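Local coordinates for envelopment polyprotein (PDB 7A56), which probably merges the viral envelope with a host membrane during entry, as the class II fusion glycoprotein Gc, here in its postfusion form, at residues P50-Q55 with I103-R108; I125-K130 with R297-N302; I143-Q146 with V150-S153; F211-T214 with P220-S223; D283-C286 with K292-I295. One frame throughout, in Å; residues are numbered along the deposited sequence.

Interaction 1. Residues P50-Q55 with I103-R108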
loop_
_atom_site.group_PDB
_atom_site.type_symbol
_atom_site.label_atom_id
_atom_site.label_comp_id
_atom_site.label_asym_id
_atom_site.label_seq_id
_atom_site.Cartn_x
_atom_site.Cartn_y
_atom_site.Cartn_z
ATOM N N PRO A 50 21.591 3.949 -27.713
ATOM C CA PRO A 50 20.512 3.940 -28.715
ATOM C C PRO A 50 19.893 5.318 -28.921
ATOM O O PRO A 50 20.082 6.257 -28.128
ATOM C CB PRO A 50 19.464 2.994 -28.118
ATOM C CG PRO A 50 20.179 2.220 -27.078
ATOM C CD PRO A 50 21.282 3.080 -26.564
ATOM N N ALA A 51 19.088 5.406 -29.997
ATOM C CA ALA A 51 18.401 6.656 -30.360
ATOM C C ALA A 51 17.529 7.136 -29.211
ATOM O O ALA A 51 16.875 6.332 -28.531
ATOM C CB ALA A 51 17.532 6.446 -31.613
ATOM N N ILE A 52 17.584 8.443 -28.938
ATOM C CA ILE A 52 16.789 9.048 -27.873
ATOM C C ILE A 52 16.178 10.289 -28.511
ATOM O O ILE A 52 16.876 11.296 -28.738
ATOM C CB ILE A 52 17.618 9.389 -26.616
ATOM C CG1 ILE A 52 18.248 8.129 -25.959
ATOM C CG2 ILE A 52 16.785 10.157 -25.544
ATOM C CD1 ILE A 52 19.579 8.497 -25.293
ATOM N N ILE A 53 14.894 10.201 -28.836
ATOM C CA ILE A 53 14.135 11.254 -29.516
ATOM C C ILE A 53 12.978 11.631 -28.585
ATOM O O ILE A 53 12.089 10.794 -28.328
ATOM C CB ILE A 53 13.632 10.773 -30.884
ATOM C CG1 ILE A 53 14.815 10.316 -31.766
ATOM C CG2 ILE A 53 12.861 11.941 -31.576
ATOM C CD1 ILE A 53 14.400 9.681 -33.053
ATOM N N PRO A 54 12.988 12.828 -28.013
ATOM C CA PRO A 54 12.107 13.119 -26.864
ATOM C C PRO A 54 10.616 13.164 -27.215
ATOM O O PRO A 54 10.202 13.769 -28.193
ATOM C CB PRO A 54 12.603 14.477 -26.359
ATOM C CG PRO A 54 13.421 15.060 -27.478
ATOM C CD PRO A 54 13.974 13.894 -28.257
ATOM N N GLN A 55 9.809 12.517 -26.371
ATOM C CA GLN A 55 8.356 12.483 -26.540
ATOM C C GLN A 55 7.633 13.530 -25.714
ATOM O O GLN A 55 6.441 13.763 -25.951
ATOM C CB GLN A 55 7.796 11.104 -26.077
ATOM C CG GLN A 55 8.152 9.945 -27.007
ATOM C CD GLN A 55 7.955 8.641 -26.304
ATOM O OE1 GLN A 55 8.692 8.343 -25.360
ATOM N NE2 GLN A 55 6.929 7.868 -26.693
ATOM N N ILE A 103 18.738 17.361 -24.433
ATOM C CA ILE A 103 17.639 16.461 -24.082
ATOM C C ILE A 103 17.799 16.089 -22.614
ATOM O O ILE A 103 18.909 15.763 -22.173
ATOM C CB ILE A 103 17.653 15.236 -25.011
ATOM C CG1 ILE A 103 17.223 15.668 -26.435
ATOM C CG2 ILE A 103 16.759 14.059 -24.506
ATOM C CD1 ILE A 103 17.626 14.615 -27.504
ATOM N N ILE A 104 16.723 16.219 -21.838
ATOM C CA ILE A 104 16.697 15.718 -20.468
ATOM C C ILE A 104 16.078 14.314 -20.489
ATOM O O ILE A 104 14.907 14.146 -20.866
ATOM C CB ILE A 104 15.898 16.648 -19.542
ATOM C CG1 ILE A 104 16.355 18.124 -19.655
ATOM C CG2 ILE A 104 15.835 16.085 -18.084
ATOM C CD1 ILE A 104 17.833 18.316 -19.212
ATOM N N TYR A 105 16.862 13.294 -20.114
ATOM C CA TYR A 105 16.474 11.908 -20.434
ATOM C C TYR A 105 16.436 11.116 -19.130
ATOM O O TYR A 105 17.455 11.037 -18.433
ATOM C CB TYR A 105 17.462 11.342 -21.474
ATOM C CG TYR A 105 17.533 9.819 -21.589
ATOM C CD1 TYR A 105 16.396 9.044 -21.532
ATOM C CD2 TYR A 105 18.742 9.189 -21.786
ATOM C CE1 TYR A 105 16.472 7.614 -21.626
ATOM C CE2 TYR A 105 18.848 7.797 -21.893
ATOM C CZ TYR A 105 17.715 7.029 -21.817
ATOM O OH TYR A 105 17.870 5.699 -21.934
ATOM N N VAL A 106 15.279 10.528 -18.802
ATOM C CA VAL A 106 15.144 9.716 -17.560
ATOM C C VAL A 106 15.575 8.292 -17.929
ATOM O O VAL A 106 14.814 7.483 -18.461
ATOM C CB VAL A 106 13.744 9.799 -16.973
ATOM C CG1 VAL A 106 13.651 9.047 -15.580
ATOM C CG2 VAL A 106 13.324 11.258 -16.806
ATOM N N ARG A 107 16.848 7.994 -17.702
ATOM C CA ARG A 107 17.400 6.780 -18.266
ATOM C C ARG A 107 16.932 5.533 -17.512
ATOM O O ARG A 107 16.745 4.495 -18.126
ATOM C CB ARG A 107 18.919 6.833 -18.279
ATOM C CG ARG A 107 19.526 5.544 -18.886
ATOM C CD ARG A 107 20.920 5.718 -19.372
ATOM N NE ARG A 107 21.525 4.417 -19.630
ATOM C CZ ARG A 107 21.398 3.696 -20.740
ATOM N NH1 ARG A 107 20.661 4.132 -21.784
ATOM N NH2 ARG A 107 22.035 2.513 -20.792
ATOM N N ARG A 108 16.741 5.623 -16.208
ATOM C CA ARG A 108 16.249 4.434 -15.492
ATOM C C ARG A 108 15.338 4.857 -14.356
ATOM O O ARG A 108 15.614 5.828 -13.640
ATOM C CB ARG A 108 17.428 3.594 -14.999
ATOM C CG ARG A 108 16.985 2.362 -14.133
ATOM C CD ARG A 108 18.255 1.538 -13.753
ATOM N NE ARG A 108 19.067 2.282 -12.781
ATOM C CZ ARG A 108 20.275 2.790 -13.024
ATOM N NH1 ARG A 108 20.845 2.621 -14.209
ATOM N NH2 ARG A 108 20.917 3.454 -12.060
#
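Ile52 lies across Tyr105 at about a right angle and uses both its branches on the ring. Its CG2 sits over one face, 4.3 Å from the centroid of the Tyr105 ring and 21° off the ring normal, a CH-pi contact. The longer branch runs on to the ring's margin, where Ile52 CD1 reaches Tyr105 CE2 at 3.5 Å. A chi1 of -62° puts CG2 anti to the backbone N and over the ring, and chi2, twisted to 149°, brings CD1 to CE2. Arg107 CA lies over the opposite face, toward its rim; the tyrosine hydroxyl receives a weak bond from Arg107 NH1 at 3.2 Å. Two residues back along the strand, on the same face as Tyr105, Ile103 divides its branches: CG2 touches Ile52 CG2 at 4.0 Å, while Ile103 CD1 lies 3.6 Å from Ile52 O and 3.8 Å from Pro54 CD. No hydrogen bond crosses the contact. The strand is held by backbone bonds to Thr205 and Cys203, with a classic beta bulge at Arg107 and Arg108 opposite Glu201. Loop 50-55 thus covers strand 103-108 beside Ser86 of strand 86-92 and Tyr350 of strand 346-350, with Ile53 N bonded to Thr383 OG1 and the Ala51 backbone to Ile384.

Interaction 2. Residues I125-K130 with R297-N302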
loop_
_atom_site.group_PDB
_atom_site.type_symbol
_atom_site.label_atom_id
_atom_site.label_comp_id
_atom_site.label_asym_id
_atom_site.label_seq_id
_atom_site.Cartn_x
_atom_site.Cartn_y
_atom_site.Cartn_z
ATOM N N ILE A 125 2.982 -35.932 -0.992
ATOM C CA ILE A 125 3.169 -37.146 -1.771
ATOM C C ILE A 125 3.417 -38.363 -0.910
ATOM O O ILE A 125 3.660 -39.442 -1.454
ATOM C CB ILE A 125 4.324 -36.982 -2.758
ATOM C CG1 ILE A 125 5.643 -36.771 -1.997
ATOM C CG2 ILE A 125 3.997 -35.750 -3.627
ATOM C CD1 ILE A 125 6.838 -36.864 -2.880
ATOM N N GLY A 126 3.436 -38.208 0.403
ATOM C CA GLY A 126 3.676 -39.360 1.264
ATOM C C GLY A 126 3.685 -38.887 2.692
ATOM O O GLY A 126 3.603 -37.698 2.956
ATOM N N ILE A 127 3.739 -39.857 3.628
ATOM C CA ILE A 127 3.784 -39.538 5.057
ATOM C C ILE A 127 4.901 -40.333 5.697
ATOM O O ILE A 127 4.870 -41.575 5.672
ATOM C CB ILE A 127 2.457 -39.881 5.784
ATOM C CG1 ILE A 127 1.280 -39.196 5.068
ATOM C CG2 ILE A 127 2.560 -39.521 7.269
ATOM C CD1 ILE A 127 -0.122 -39.536 5.669
ATOM N N ASN A 128 5.834 -39.645 6.355
ATOM C CA ASN A 128 6.732 -40.327 7.290
ATOM C C ASN A 128 5.988 -40.549 8.600
ATOM O O ASN A 128 5.420 -39.604 9.148
ATOM C CB ASN A 128 7.976 -39.504 7.586
ATOM C CG ASN A 128 8.989 -39.531 6.452
ATOM O OD1 ASN A 128 9.415 -40.582 6.006
ATOM N ND2 ASN A 128 9.399 -38.373 6.020
ATOM N N ALA A 129 6.007 -41.783 9.116
ATOM C CA ALA A 129 5.199 -42.144 10.290
ATOM C C ALA A 129 5.970 -43.076 11.232
ATOM O O ALA A 129 6.810 -43.876 10.811
ATOM C CB ALA A 129 3.857 -42.846 9.904
ATOM N N LYS A 130 5.681 -42.948 12.521
ATOM C CA LYS A 130 6.091 -43.931 13.515
ATOM C C LYS A 130 4.876 -44.304 14.353
ATOM O O LYS A 130 3.984 -43.483 14.540
ATOM C CB LYS A 130 7.195 -43.406 14.430
ATOM C CG LYS A 130 8.280 -42.648 13.673
ATOM C CD LYS A 130 9.556 -42.720 14.465
ATOM C CE LYS A 130 10.672 -41.878 13.863
ATOM N NZ LYS A 130 11.764 -41.828 14.875
ATOM N N ARG A 297 -4.581 -41.743 6.691
ATOM C CA ARG A 297 -4.998 -41.236 5.387
ATOM C C ARG A 297 -4.589 -39.791 5.182
ATOM O O ARG A 297 -4.696 -39.289 4.051
ATOM C CB ARG A 297 -6.515 -41.342 5.206
ATOM C CG ARG A 297 -7.052 -42.786 5.153
ATOM C CD ARG A 297 -8.555 -42.814 5.560
ATOM N NE ARG A 297 -9.002 -44.224 5.580
ATOM C CZ ARG A 297 -9.487 -44.910 4.529
ATOM N NH1 ARG A 297 -9.665 -44.335 3.340
ATOM N NH2 ARG A 297 -9.799 -46.198 4.671
ATOM N N ARG A 298 -4.149 -39.115 6.235
ATOM C CA ARG A 298 -3.645 -37.761 6.082
ATOM C C ARG A 298 -2.892 -37.448 7.359
ATOM O O ARG A 298 -3.269 -37.923 8.422
ATOM C CB ARG A 298 -4.768 -36.729 5.828
ATOM C CG ARG A 298 -4.276 -35.365 5.306
ATOM C CD ARG A 298 -5.457 -34.483 4.905
ATOM N NE ARG A 298 -6.158 -34.019 6.094
ATOM C CZ ARG A 298 -7.465 -33.748 6.157
ATOM N NH1 ARG A 298 -8.225 -33.888 5.065
ATOM N NH2 ARG A 298 -8.012 -33.386 7.325
ATOM N N CYS A 299 -1.794 -36.697 7.239
ATOM C CA CYS A 299 -1.089 -36.232 8.431
ATOM C C CYS A 299 -1.364 -34.758 8.664
ATOM O O CYS A 299 -2.243 -34.381 9.465
ATOM C CB CYS A 299 0.432 -36.504 8.317
ATOM S SG CYS A 299 1.345 -36.036 9.832
ATOM N N PHE A 300 -0.615 -33.885 7.959
ATOM C CA PHE A 300 -0.936 -32.476 8.024
ATOM C C PHE A 300 -2.122 -32.171 7.112
ATOM O O PHE A 300 -2.376 -32.886 6.149
ATOM C CB PHE A 300 0.229 -31.596 7.499
ATOM C CG PHE A 300 1.568 -31.726 8.250
ATOM C CD1 PHE A 300 1.624 -31.918 9.626
ATOM C CD2 PHE A 300 2.770 -31.524 7.561
ATOM C CE1 PHE A 300 2.862 -31.990 10.304
ATOM C CE2 PHE A 300 4.015 -31.612 8.235
ATOM C CZ PHE A 300 4.061 -31.814 9.596
ATOM N N ASP A 301 -2.750 -31.008 7.332
ATOM C CA ASP A 301 -3.492 -30.339 6.266
ATOM C C ASP A 301 -2.513 -29.689 5.290
ATOM O O ASP A 301 -1.484 -29.165 5.705
ATOM C CB ASP A 301 -4.395 -29.231 6.818
ATOM C CG ASP A 301 -5.504 -29.766 7.748
ATOM O OD1 ASP A 301 -6.285 -30.615 7.282
ATOM O OD2 ASP A 301 -5.610 -29.282 8.903
ATOM N N ASN A 302 -2.814 -29.729 3.988
ATOM C CA ASN A 302 -1.931 -29.079 2.999
ATOM C C ASN A 302 -2.813 -28.373 1.989
ATOM O O ASN A 302 -3.609 -29.013 1.310
ATOM C CB ASN A 302 -1.002 -30.064 2.270
ATOM C CG ASN A 302 0.082 -29.350 1.395
ATOM O OD1 ASN A 302 0.021 -28.112 1.158
ATOM N ND2 ASN A 302 1.082 -30.108 0.964
#
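Where Ile127 packs against Cys299, the turn that carries the cysteine is tied down further along by Asn302 ND2, a nitrogen that hydrogen-bonds to both Gly122 O and Thr124 OG1, just before 125-130 on the same strand. The contact between the segments is apolar and small, with no hydrogen bond across it. Ile127 supplies both ends of its side chain. The short branch, CG2, meets Cys299 CB at 3.8 Å; the long one extends over the backbone, so that Ile127 CD1 rests 3.6 Å from Cys299 N and 3.9 Å from Arg298 C. An extended chain (chi2 177°) carries CD1 that far. Cys299 faces the isoleucine with its CB, and SG, set anti to the backbone N (chi1 -176°), is bonded to Cys179 in a disulfide. Cys179 lies on strand 172-183, the antiparallel neighbour of strand 98-134, and it also touches Ile127. Further round the turn, Arg298 NH2 and Asp301 OD1 lie 3.3 Å apart, a pairing of charges alone because the oxygen is well out of the guanidinium plane. Arg297 points away from Ile127, and its NH1 bonds to Pro140 O of the second subunit. The arrangement is a corner of chain packed on a beta-sheet and stapled to it by a disulfide, consistent with the cysteine-rich, elongated beta domain of a class II fusion protein.

Interaction 3. Residues I143-Q146 with V150-S153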
loop_
_atom_site.group_PDB
_atom_site.type_symbol
_atom_site.label_atom_id
_atom_site.label_comp_id
_atom_site.label_asym_id
_atom_site.label_seq_id
_atom_site.Cartn_x
_atom_site.Cartn_y
_atom_site.Cartn_z
ATOM N N ILE A 143 2.287 -37.953 24.051
ATOM C CA ILE A 143 2.648 -38.925 23.019
ATOM C C ILE A 143 4.075 -38.619 22.571
ATOM O O ILE A 143 4.348 -37.482 22.125
ATOM C CB ILE A 143 1.668 -38.821 21.826
ATOM C CG1 ILE A 143 0.187 -38.982 22.247
ATOM C CG2 ILE A 143 2.101 -39.734 20.666
ATOM C CD1 ILE A 143 -0.159 -40.328 22.963
ATOM N N PRO A 144 5.021 -39.561 22.632
ATOM C CA PRO A 144 6.387 -39.243 22.183
ATOM C C PRO A 144 6.463 -38.892 20.693
ATOM O O PRO A 144 5.817 -39.510 19.838
ATOM C CB PRO A 144 7.171 -40.520 22.504
ATOM C CG PRO A 144 6.195 -41.555 22.601
ATOM C CD PRO A 144 4.925 -40.938 23.118
ATOM N N HIS A 145 7.281 -37.888 20.378
ATOM C CA HIS A 145 7.398 -37.503 18.982
ATOM C C HIS A 145 8.640 -36.639 18.787
ATOM O O HIS A 145 9.128 -35.994 19.724
ATOM C CB HIS A 145 6.164 -36.739 18.507
ATOM C CG HIS A 145 5.870 -35.498 19.282
ATOM N ND1 HIS A 145 5.415 -35.522 20.584
ATOM C CD2 HIS A 145 5.909 -34.192 18.922
ATOM C CE1 HIS A 145 5.237 -34.280 21.004
ATOM N NE2 HIS A 145 5.513 -33.457 20.009
ATOM N N GLN A 146 9.140 -36.653 17.560
ATOM C CA GLN A 146 10.144 -35.676 17.140
ATOM C C GLN A 146 9.555 -34.281 16.987
ATOM O O GLN A 146 8.363 -34.075 16.727
ATOM C CB GLN A 146 10.772 -36.118 15.830
ATOM C CG GLN A 146 11.519 -37.443 15.975
ATOM C CD GLN A 146 11.622 -38.205 14.668
ATOM O OE1 GLN A 146 10.732 -38.981 14.332
ATOM N NE2 GLN A 146 12.703 -37.977 13.919
ATOM N N VAL A 150 3.431 -34.329 14.090
ATOM C CA VAL A 150 2.176 -34.193 14.829
ATOM C C VAL A 150 1.844 -35.593 15.365
ATOM O O VAL A 150 2.310 -36.613 14.846
ATOM C CB VAL A 150 0.995 -33.590 14.032
ATOM C CG1 VAL A 150 1.300 -32.096 13.638
ATOM C CG2 VAL A 150 0.739 -34.364 12.757
ATOM N N THR A 151 1.090 -35.647 16.460
ATOM C CA THR A 151 0.825 -36.952 17.098
ATOM C C THR A 151 -0.600 -37.434 16.867
ATOM O O THR A 151 -1.506 -36.687 16.494
ATOM C CB THR A 151 1.087 -36.881 18.601
ATOM O OG1 THR A 151 0.292 -35.830 19.142
ATOM C CG2 THR A 151 2.562 -36.557 18.898
ATOM N N PHE A 152 -0.801 -38.736 17.132
ATOM C CA PHE A 152 -2.144 -39.280 17.101
ATOM C C PHE A 152 -2.191 -40.435 18.091
ATOM O O PHE A 152 -1.167 -41.056 18.380
ATOM C CB PHE A 152 -2.558 -39.801 15.710
ATOM C CG PHE A 152 -1.505 -40.666 15.030
ATOM C CD1 PHE A 152 -1.423 -42.039 15.299
ATOM C CD2 PHE A 152 -0.631 -40.095 14.084
ATOM C CE1 PHE A 152 -0.472 -42.828 14.698
ATOM C CE2 PHE A 152 0.334 -40.887 13.453
ATOM C CZ PHE A 152 0.411 -42.276 13.781
ATOM N N SER A 153 -3.380 -40.710 18.619
ATOM C CA SER A 153 -3.483 -41.831 19.579
ATOM C C SER A 153 -4.945 -42.235 19.735
ATOM O O SER A 153 -5.865 -41.435 19.506
ATOM C CB SER A 153 -2.894 -41.489 20.953
ATOM O OG SER A 153 -3.595 -40.388 21.539
#
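Thr151 and Ile143 form the heart of this contact, with His145 and Ser153 on its flanks. The methyl of Thr151 lies over the face of the imidazole, CG2 standing 3.8 Å from the centroid of the His145 ring and 29° off its normal, a CH-pi contact. Ile143 spans two residues of the strand: its CG2 presses on Thr151 CB at 3.7 Å, and its CD1 meets Ser153 CB at 3.6 Å. Behind this layer, His145 ND1 donates to Ile143 O at 2.7 Å, a fairly straight bond (158° at the hydrogen) with the acceptor close to the ring plane. The bond helps hold the ring's rotation, its face toward Thr151; chi1 of 58°, with CG between the backbone N and the carbonyl carbon, brings ND1 to that oxygen. Further out, Tyr176 and Ser178 of strand 172-183 touch Pro144 and His145 respectively, while Phe152 turns away from Ile143 and meets the ring of Phe282. The third subunit also arrives here, its Arg297 packing on Ile143 and its Lys281 NZ making a weak hydrogen bond to Thr151 OG1. This is a connecting loop folded back over the strand it leads into, at a subunit boundary of the fusion trimer.

Interaction 4. Residues F211-T214 with P220-S223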
loop_
_atom_site.group_PDB
_atom_site.type_symbol
_atom_site.label_atom_id
_atom_site.label_comp_id
_atom_site.label_asym_id
_atom_site.label_seq_id
_atom_site.Cartn_x
_atom_site.Cartn_y
_atom_site.Cartn_z
ATOM N N PHE A 211 25.460 12.496 -20.480
ATOM C CA PHE A 211 26.073 12.699 -19.172
ATOM C C PHE A 211 25.060 12.362 -18.094
ATOM O O PHE A 211 24.032 13.034 -17.965
ATOM C CB PHE A 211 26.578 14.145 -19.044
ATOM C CG PHE A 211 27.629 14.473 -20.062
ATOM C CD1 PHE A 211 28.973 14.175 -19.822
ATOM C CD2 PHE A 211 27.274 15.006 -21.299
ATOM C CE1 PHE A 211 29.930 14.434 -20.779
ATOM C CE2 PHE A 211 28.240 15.295 -22.254
ATOM C CZ PHE A 211 29.571 14.990 -22.003
ATOM N N CYS A 212 25.340 11.315 -17.317
ATOM C CA CYS A 212 24.303 10.691 -16.519
ATOM C C CYS A 212 24.674 10.631 -15.048
ATOM O O CYS A 212 25.847 10.605 -14.696
ATOM C CB CYS A 212 24.036 9.246 -16.984
ATOM S SG CYS A 212 23.582 9.180 -18.713
ATOM N N SER A 213 23.662 10.581 -14.203
ATOM C CA SER A 213 23.921 10.371 -12.778
ATOM C C SER A 213 22.672 9.832 -12.100
ATOM O O SER A 213 21.535 10.182 -12.484
ATOM C CB SER A 213 24.339 11.715 -12.128
ATOM O OG SER A 213 24.498 11.531 -10.735
ATOM N N THR A 214 22.875 8.994 -11.068
ATOM C CA THR A 214 21.728 8.663 -10.232
ATOM C C THR A 214 21.338 9.950 -9.509
ATOM O O THR A 214 22.167 10.847 -9.331
ATOM C CB THR A 214 22.049 7.510 -9.239
ATOM O OG1 THR A 214 23.242 7.805 -8.548
ATOM C CG2 THR A 214 22.329 6.257 -9.974
ATOM N N PRO A 220 20.177 17.174 -4.980
ATOM C CA PRO A 220 20.024 17.621 -6.376
ATOM C C PRO A 220 21.343 17.552 -7.123
ATOM O O PRO A 220 22.423 17.592 -6.522
ATOM C CB PRO A 220 19.567 19.076 -6.224
ATOM C CG PRO A 220 18.859 19.124 -4.891
ATOM C CD PRO A 220 19.694 18.200 -4.020
ATOM N N LEU A 221 21.246 17.494 -8.448
ATOM C CA LEU A 221 22.429 17.451 -9.299
ATOM C C LEU A 221 22.786 18.879 -9.692
ATOM O O LEU A 221 21.963 19.600 -10.281
ATOM C CB LEU A 221 22.182 16.568 -10.529
ATOM C CG LEU A 221 21.687 15.090 -10.223
ATOM C CD1 LEU A 221 21.483 14.419 -11.585
ATOM C CD2 LEU A 221 22.667 14.323 -9.416
ATOM N N ILE A 222 23.971 19.317 -9.313
ATOM C CA ILE A 222 24.341 20.735 -9.475
ATOM C C ILE A 222 25.566 20.826 -10.358
ATOM O O ILE A 222 26.613 20.270 -10.014
ATOM C CB ILE A 222 24.635 21.426 -8.125
ATOM C CG1 ILE A 222 23.436 21.359 -7.171
ATOM C CG2 ILE A 222 25.132 22.904 -8.323
ATOM C CD1 ILE A 222 22.129 21.996 -7.697
ATOM N N SER A 223 25.462 21.582 -11.459
ATOM C CA SER A 223 26.609 22.059 -12.209
ATOM C C SER A 223 26.417 23.561 -12.379
ATOM O O SER A 223 25.396 24.120 -11.934
ATOM C CB SER A 223 26.741 21.348 -13.569
ATOM O OG SER A 223 25.633 21.663 -14.423
#
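Leu221 points its CB at Ser213 across the gap between two strands, and what meets 211-214 lies at the end of its side chain. From CB, the chain passes through CG, set beside the backbone N (chi1 -54°), and forks. One methyl, Leu221 CD1, approaches Ser213 CB at 4.0 Å. The other meets oxygens: Leu221 CD2 stands 3.6 Å from Ser213 OG and 3.5 Å from Thr214 O. Those two oxygens are already joined, since Ser213 OG donates to Thr214 O at 2.8 Å. The hydroxyl comes in tilted 19° from the carbonyl plane, its position set by OG being anti to the serine backbone N (chi1 176°). Strand 209-214 is bonded through Ser213 to Val202, whereas strand 221-222 is bonded through Leu221 to Leu228 in a different sheet, so the leucine reaches from one sheet to a strand of another. Phe43, Val202, Val215 and Leu228 also touch its side chain. On the far side of the first strand, Cys212 turns away from Leu221 to its disulfide with Cys203. With the serine hydroxyl donating to the Thr214 carbonyl, a methyl can lie against both oxygens at van der Waals range, without any polar bond between the segments.

Interaction 5. Residues D283-C286 with K292-I295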
loop_
_atom_site.group_PDB
_atom_site.type_symbol
_atom_site.label_atom_id
_atom_site.label_comp_id
_atom_site.label_asym_id
_atom_site.label_seq_id
_atom_site.Cartn_x
_atom_site.Cartn_y
_atom_site.Cartn_z
ATOM N N ASP A 283 -6.834 -44.198 12.045
ATOM C CA ASP A 283 -7.689 -45.265 12.574
ATOM C C ASP A 283 -6.859 -46.532 12.536
ATOM O O ASP A 283 -5.670 -46.510 12.192
ATOM C CB ASP A 283 -9.016 -45.346 11.750
ATOM C CG ASP A 283 -10.205 -45.854 12.579
ATOM O OD1 ASP A 283 -9.953 -46.603 13.548
ATOM O OD2 ASP A 283 -11.380 -45.553 12.228
ATOM N N TYR A 284 -7.469 -47.661 12.909
ATOM C CA TYR A 284 -6.707 -48.888 12.882
ATOM C C TYR A 284 -7.655 -50.068 12.661
ATOM O O TYR A 284 -8.865 -49.983 12.943
ATOM C CB TYR A 284 -5.937 -49.080 14.208
ATOM C CG TYR A 284 -6.806 -49.198 15.478
ATOM C CD1 TYR A 284 -7.196 -48.055 16.183
ATOM C CD2 TYR A 284 -7.192 -50.436 15.982
ATOM C CE1 TYR A 284 -7.959 -48.134 17.318
ATOM C CE2 TYR A 284 -7.989 -50.526 17.132
ATOM C CZ TYR A 284 -8.345 -49.393 17.794
ATOM O OH TYR A 284 -9.121 -49.457 18.910
ATOM N N VAL A 285 -7.053 -51.195 12.249
ATOM C CA VAL A 285 -7.726 -52.481 12.004
ATOM C C VAL A 285 -7.168 -53.521 12.976
ATOM O O VAL A 285 -5.989 -53.468 13.360
ATOM C CB VAL A 285 -7.555 -52.910 10.523
ATOM C CG1 VAL A 285 -7.966 -54.262 10.254
ATOM C CG2 VAL A 285 -8.419 -51.967 9.600
ATOM N N CYS A 286 -8.037 -54.431 13.418
ATOM C CA CYS A 286 -7.722 -55.418 14.449
ATOM C C CYS A 286 -7.237 -56.721 13.882
ATOM O O CYS A 286 -7.614 -57.148 12.781
ATOM C CB CYS A 286 -8.956 -55.714 15.331
ATOM S SG CYS A 286 -9.500 -54.246 16.217
ATOM N N LYS A 292 -2.122 -54.361 15.813
ATOM C CA LYS A 292 -3.066 -53.648 14.948
ATOM C C LYS A 292 -2.350 -52.988 13.770
ATOM O O LYS A 292 -1.172 -52.627 13.861
ATOM C CB LYS A 292 -3.839 -52.580 15.756
ATOM C CG LYS A 292 -4.610 -53.269 16.961
ATOM C CD LYS A 292 -4.603 -52.347 18.223
ATOM C CE LYS A 292 -5.010 -53.195 19.476
ATOM N NZ LYS A 292 -4.347 -54.508 19.524
ATOM N N ASP A 293 -3.074 -52.841 12.655
ATOM C CA ASP A 293 -2.589 -52.038 11.511
ATOM C C ASP A 293 -3.063 -50.613 11.644
ATOM O O ASP A 293 -4.263 -50.372 11.791
ATOM C CB ASP A 293 -3.076 -52.598 10.176
ATOM C CG ASP A 293 -2.698 -54.048 9.963
ATOM O OD1 ASP A 293 -1.540 -54.447 10.215
ATOM O OD2 ASP A 293 -3.572 -54.825 9.529
ATOM N N VAL A 294 -2.127 -49.659 11.507
ATOM C CA VAL A 294 -2.422 -48.235 11.537
ATOM C C VAL A 294 -2.869 -47.807 10.150
ATOM O O VAL A 294 -2.201 -48.124 9.159
ATOM C CB VAL A 294 -1.181 -47.456 11.997
ATOM C CG1 VAL A 294 -1.334 -45.962 11.781
ATOM C CG2 VAL A 294 -0.915 -47.774 13.491
ATOM N N ILE A 295 -4.029 -47.145 10.066
ATOM C CA ILE A 295 -4.504 -46.587 8.798
ATOM C C ILE A 295 -4.356 -45.086 8.908
ATOM O O ILE A 295 -4.942 -44.465 9.799
ATOM C CB ILE A 295 -5.953 -46.994 8.479
ATOM C CG1 ILE A 295 -6.232 -48.478 8.864
ATOM C CG2 ILE A 295 -6.304 -46.622 6.961
ATOM C CD1 ILE A 295 -5.750 -49.472 7.887
#
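A two-stranded antiparallel hairpin, strands 281-285 and 293-296, is centred here on the non-hydrogen-bonded pair Tyr284 and Val294, with a hydrogen-bonded pair to either side. At one, Asp283 N donates to Ile295 O at 2.9 Å and Ile295 N to Asp283 O at 2.8 Å; at the other, Val285 N reaches Asp293 O at 2.9 Å and Asp293 N returns to Val285 O at 3.1 Å. Asp293 O also receives a CA-H...O contact from Tyr284 CA at 3.1 Å. On the face shared by Val285 and Ile295, the branches Val285 CG2 and Ile295 CD1 touch at 4.0 Å. The hairpin lies in the part of the chain stapled by Cys286 to Cys162, against strands 150-158 and 172-183, and borders the second subunit of the trimer. Tyr284 and Lys292 run side by side, Lys292 CD 3.9 Å from Tyr284 CD2; the lysine then bends, carrying NZ to a salt bridge with Glu133 and a hydrogen bond to Cys162 O. Asp283 folds back so that its OD1 accepts Tyr284 N at 2.8 Å. The same oxygen forms a salt bridge with Arg156 of the second subunit, whose guanidinium also makes a cation-pi contact with the Tyr284 ring.

In the fold
The five contacts fall into two groups on opposite sides of the chain's centre. Interactions 1 and 4, with centres 15 Å apart, touch through Arg108 and Thr214; the first is buried, the second lies at the surface, and each sets a separate piece against strands that pair with 197-206. Interactions 2, 3 and 5 cluster far away and are partly buried. Strand 98-134 is long enough to serve both interactions 1 and 2, whose centres are 58 Å apart. Of the five, interaction 5 alone is joined by backbone hydrogen bonds; the others pack side chains without hydrogen bonds across, apolar in 1 and 2, CH-pi in 1 and 3, methyl against oxygens in 4. Cys299 and Val150 link interactions 2 and 3, and neighbouring subunits border interactions 2 to 5.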